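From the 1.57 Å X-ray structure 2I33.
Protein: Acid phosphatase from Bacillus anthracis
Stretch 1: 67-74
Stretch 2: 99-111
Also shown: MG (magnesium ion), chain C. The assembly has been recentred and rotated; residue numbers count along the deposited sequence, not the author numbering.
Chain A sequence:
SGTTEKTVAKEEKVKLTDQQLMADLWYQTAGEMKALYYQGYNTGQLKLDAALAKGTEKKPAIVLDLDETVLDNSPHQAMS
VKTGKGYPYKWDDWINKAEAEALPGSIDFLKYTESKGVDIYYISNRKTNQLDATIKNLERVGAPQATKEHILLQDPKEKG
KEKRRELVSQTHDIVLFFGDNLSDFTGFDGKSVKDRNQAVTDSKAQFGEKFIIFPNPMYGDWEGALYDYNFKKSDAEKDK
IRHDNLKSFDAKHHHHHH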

# COMPACT_ATOMS: atom_id res chain seq x y z
N ASP A 67 13.98 4.10 5.22
CA ASP A 67 13.92 2.86 4.44
C ASP A 67 12.46 2.53 4.14
O ASP A 67 11.62 2.39 5.02
CB ASP A 67 14.63 1.72 5.17
CG ASP A 67 16.11 2.02 5.38
OD1 ASP A 67 16.76 2.44 4.41
OD2 ASP A 67 16.61 1.88 6.53
N GLU A 68 12.19 2.38 2.86
CA GLU A 68 10.85 2.11 2.36
C GLU A 68 9.87 3.29 2.54
O GLU A 68 8.65 3.13 2.39
CB GLU A 68 10.30 0.80 2.89
CG GLU A 68 10.86 -0.44 2.16
CD GLU A 68 12.36 -0.46 1.96
OE1 GLU A 68 13.09 -0.80 2.92
OE2 GLU A 68 12.78 -0.17 0.81
N THR A 69 10.42 4.47 2.78
CA THR A 69 9.66 5.68 2.78
C THR A 69 10.28 6.69 1.82
O THR A 69 9.59 7.19 0.93
CB THR A 69 9.58 6.26 4.20
OG1 THR A 69 8.88 5.32 5.03
CG2 THR A 69 8.87 7.56 4.17
N VAL A 70 11.59 6.93 1.97
CA VAL A 70 12.38 7.79 1.09
C VAL A 70 13.32 6.93 0.23
O VAL A 70 13.45 7.17 -0.95
CB VAL A 70 13.19 8.83 1.86
CG1 VAL A 70 14.05 9.63 0.93
CG2 VAL A 70 12.26 9.73 2.68
N LEU A 71 13.99 5.97 0.85
CA LEU A 71 14.97 5.13 0.15
C LEU A 71 14.46 3.73 -0.07
O LEU A 71 13.93 3.08 0.83
CB LEU A 71 16.28 5.07 0.97
CG LEU A 71 17.01 6.41 1.15
CD1 LEU A 71 18.22 6.25 2.08
CD2 LEU A 71 17.40 7.04 -0.15
N ASP A 72 14.69 3.25 -1.29
CA ASP A 72 14.24 1.95 -1.74
C ASP A 72 15.33 0.89 -1.51
O ASP A 72 16.34 0.87 -2.20
CB ASP A 72 13.90 2.05 -3.21
CG ASP A 72 13.32 0.78 -3.76
OD1 ASP A 72 13.37 -0.28 -3.09
OD2 ASP A 72 12.81 0.87 -4.90
N ASN A 73 15.09 -0.00 -0.55
CA ASN A 73 16.05 -1.08 -0.26
C ASN A 73 15.64 -2.40 -0.83
O ASN A 73 16.20 -3.46 -0.49
CB ASN A 73 16.22 -1.21 1.23
CG ASN A 73 16.64 0.05 1.82
OD1 ASN A 73 17.79 0.48 1.65
ND2 ASN A 73 15.73 0.69 2.50
N SER A 74 14.68 -2.38 -1.74
CA SER A 74 14.21 -3.64 -2.25
C SER A 74 15.33 -4.47 -2.94
O SER A 74 15.24 -5.70 -2.90
CB SER A 74 12.97 -3.47 -3.12
OG SER A 74 13.28 -2.73 -4.25
MG MG C . 10.81 2.09 6.99
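Stretch 2, residues 99-111: EAEALPGSIDFLK

Stretch 2 lies on stretch 1 as a short, weakly bonded antiparallel strand pairing, reinforced by Leu 103, packed over the turn of stretch 1 that leads into its strand. Extended through Ala 100 to Leu 103, its chain runs opposite to Val 70–Asp 72, with Leu 71 and Ala 102 facing each other at 4.7 Å between CA atoms. Two backbone hydrogen bonds flank this pair: Leu 103 N donates to Val 70 O at 2.8 Å, and Asp 72 N donates to Glu 101 O, also at 2.8 Å. Beyond them a water links Asp 72 O (2.7 Å) to Glu 101 N (2.9 Å).

Leu 103, with chi1 m and chi2 t, points toward stretch 1. An apolar, branched side chain suits this buried place, since its two methyls meet separate parts of stretch 1: CD1 lies 3.4 Å from both Glu 68 C and Thr 69 N, CD2 3.7 Å from Asp 72 CB. Ala 100 brings its small methyl close, CB standing 3.3 Å from Asp 72 O and 3.9 Å from Leu 71 CB.

After Gly 105, whose positive phi favours glycine, the chain turns into a helix at Ser 106. There Ser 106 OG donates to Leu 103 O at 2.7 Å, and one turn later Leu 110 CD1 reaches Val 70 CG1 at 4.3 Å, two buried apolar side chains meeting away from water.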

# COMPACT_ATOMS: atom_id res chain seq x y z
N GLU A 99 23.55 3.29 -2.37
CA GLU A 99 23.00 3.38 -3.72
C GLU A 99 21.51 3.12 -3.81
O GLU A 99 21.01 2.91 -4.91
CB GLU A 99 23.76 2.42 -4.64
CG GLU A 99 23.54 0.96 -4.31
CD GLU A 99 24.28 0.02 -5.24
OE1 GLU A 99 25.36 0.40 -5.73
OE2 GLU A 99 23.76 -1.10 -5.50
N ALA A 100 20.78 3.15 -2.68
CA ALA A 100 19.33 3.01 -2.73
C ALA A 100 18.78 4.19 -3.53
O ALA A 100 19.25 5.33 -3.38
CB ALA A 100 18.72 3.03 -1.35
N GLU A 101 17.82 3.90 -4.38
CA GLU A 101 17.11 4.94 -5.09
C GLU A 101 16.04 5.61 -4.22
O GLU A 101 15.46 4.99 -3.34
CB GLU A 101 16.39 4.32 -6.28
CG GLU A 101 17.30 3.77 -7.32
CD GLU A 101 16.50 3.35 -8.54
OE1 GLU A 101 15.68 2.40 -8.42
OE2 GLU A 101 16.68 3.98 -9.61
N ALA A 102 15.74 6.87 -4.52
CA ALA A 102 14.63 7.56 -3.88
C ALA A 102 13.31 6.99 -4.38
O ALA A 102 13.15 6.68 -5.56
CB ALA A 102 14.65 9.05 -4.15
N LEU A 103 12.37 6.90 -3.48
CA LEU A 103 11.06 6.39 -3.77
C LEU A 103 10.21 7.44 -4.48
O LEU A 103 10.45 8.65 -4.37
CB LEU A 103 10.42 5.85 -2.50
CG LEU A 103 11.00 4.51 -2.04
CD1 LEU A 103 10.82 4.21 -0.55
CD2 LEU A 103 10.45 3.39 -2.87
N PRO A 104 9.22 6.99 -5.22
CA PRO A 104 8.44 7.93 -6.05
C PRO A 104 7.83 9.08 -5.28
O PRO A 104 7.21 8.87 -4.25
CB PRO A 104 7.34 7.02 -6.63
CG PRO A 104 8.03 5.67 -6.67
CD PRO A 104 8.75 5.60 -5.37
N GLY A 105 8.07 10.30 -5.78
CA GLY A 105 7.47 11.50 -5.21
C GLY A 105 8.26 12.07 -4.05
O GLY A 105 8.06 13.22 -3.65
N SER A 106 9.17 11.28 -3.49
CA SER A 106 9.77 11.72 -2.25
C SER A 106 10.63 12.98 -2.41
O SER A 106 10.50 13.95 -1.66
CB SER A 106 10.60 10.59 -1.65
OG SER A 106 11.66 10.18 -2.48
N ILE A 107 11.53 12.96 -3.39
CA ILE A 107 12.47 14.05 -3.55
C ILE A 107 11.75 15.35 -3.88
O ILE A 107 12.02 16.39 -3.28
CB ILE A 107 13.57 13.73 -4.58
CG1 ILE A 107 14.37 12.48 -4.13
CG2 ILE A 107 14.48 14.93 -4.77
CD1 ILE A 107 14.99 12.61 -2.79
N ASP A 108 10.77 15.30 -4.77
CA ASP A 108 10.07 16.54 -5.12
C ASP A 108 9.31 17.08 -3.94
O ASP A 108 9.27 18.29 -3.72
CB ASP A 108 9.14 16.34 -6.31
CG ASP A 108 9.88 16.23 -7.62
OD1 ASP A 108 11.06 16.65 -7.72
OD2 ASP A 108 9.24 15.75 -8.59
N PHE A 109 8.74 16.18 -3.14
CA PHE A 109 8.01 16.62 -1.97
C PHE A 109 8.97 17.23 -0.97
O PHE A 109 8.70 18.29 -0.37
CB PHE A 109 7.23 15.48 -1.32
CG PHE A 109 6.73 15.83 0.04
CD1 PHE A 109 5.69 16.72 0.23
CD2 PHE A 109 7.36 15.31 1.17
CE1 PHE A 109 5.29 17.07 1.49
CE2 PHE A 109 6.97 15.69 2.45
CZ PHE A 109 5.94 16.56 2.61
N LEU A 110 10.12 16.59 -0.80
CA LEU A 110 11.06 17.13 0.15
C LEU A 110 11.64 18.49 -0.31
O LEU A 110 11.82 19.39 0.49
CB LEU A 110 12.21 16.15 0.37
CG LEU A 110 11.79 14.84 1.03
CD1 LEU A 110 12.89 13.82 0.93
CD2 LEU A 110 11.38 15.08 2.46
N LYS A 111 11.92 18.64 -1.61
CA LYS A 111 12.36 19.90 -2.12
C LYS A 111 11.28 20.97 -1.98
O LYS A 111 11.60 22.13 -1.72
CB LYS A 111 12.80 19.79 -3.58
CG LYS A 111 14.04 18.93 -3.78
CD LYS A 111 15.27 19.45 -3.09
CE LYS A 111 15.90 20.62 -3.81
NZ LYS A 111 17.00 21.19 -3.00
O HOH W 1 17.12 1.12 -4.76
O HOH W 2 15.30 0.51 -6.65
O HOH W 3 9.93 2.13 8.91
O HOH W 4 10.77 0.26 6.81
O HOH W 5 12.75 1.92 8.01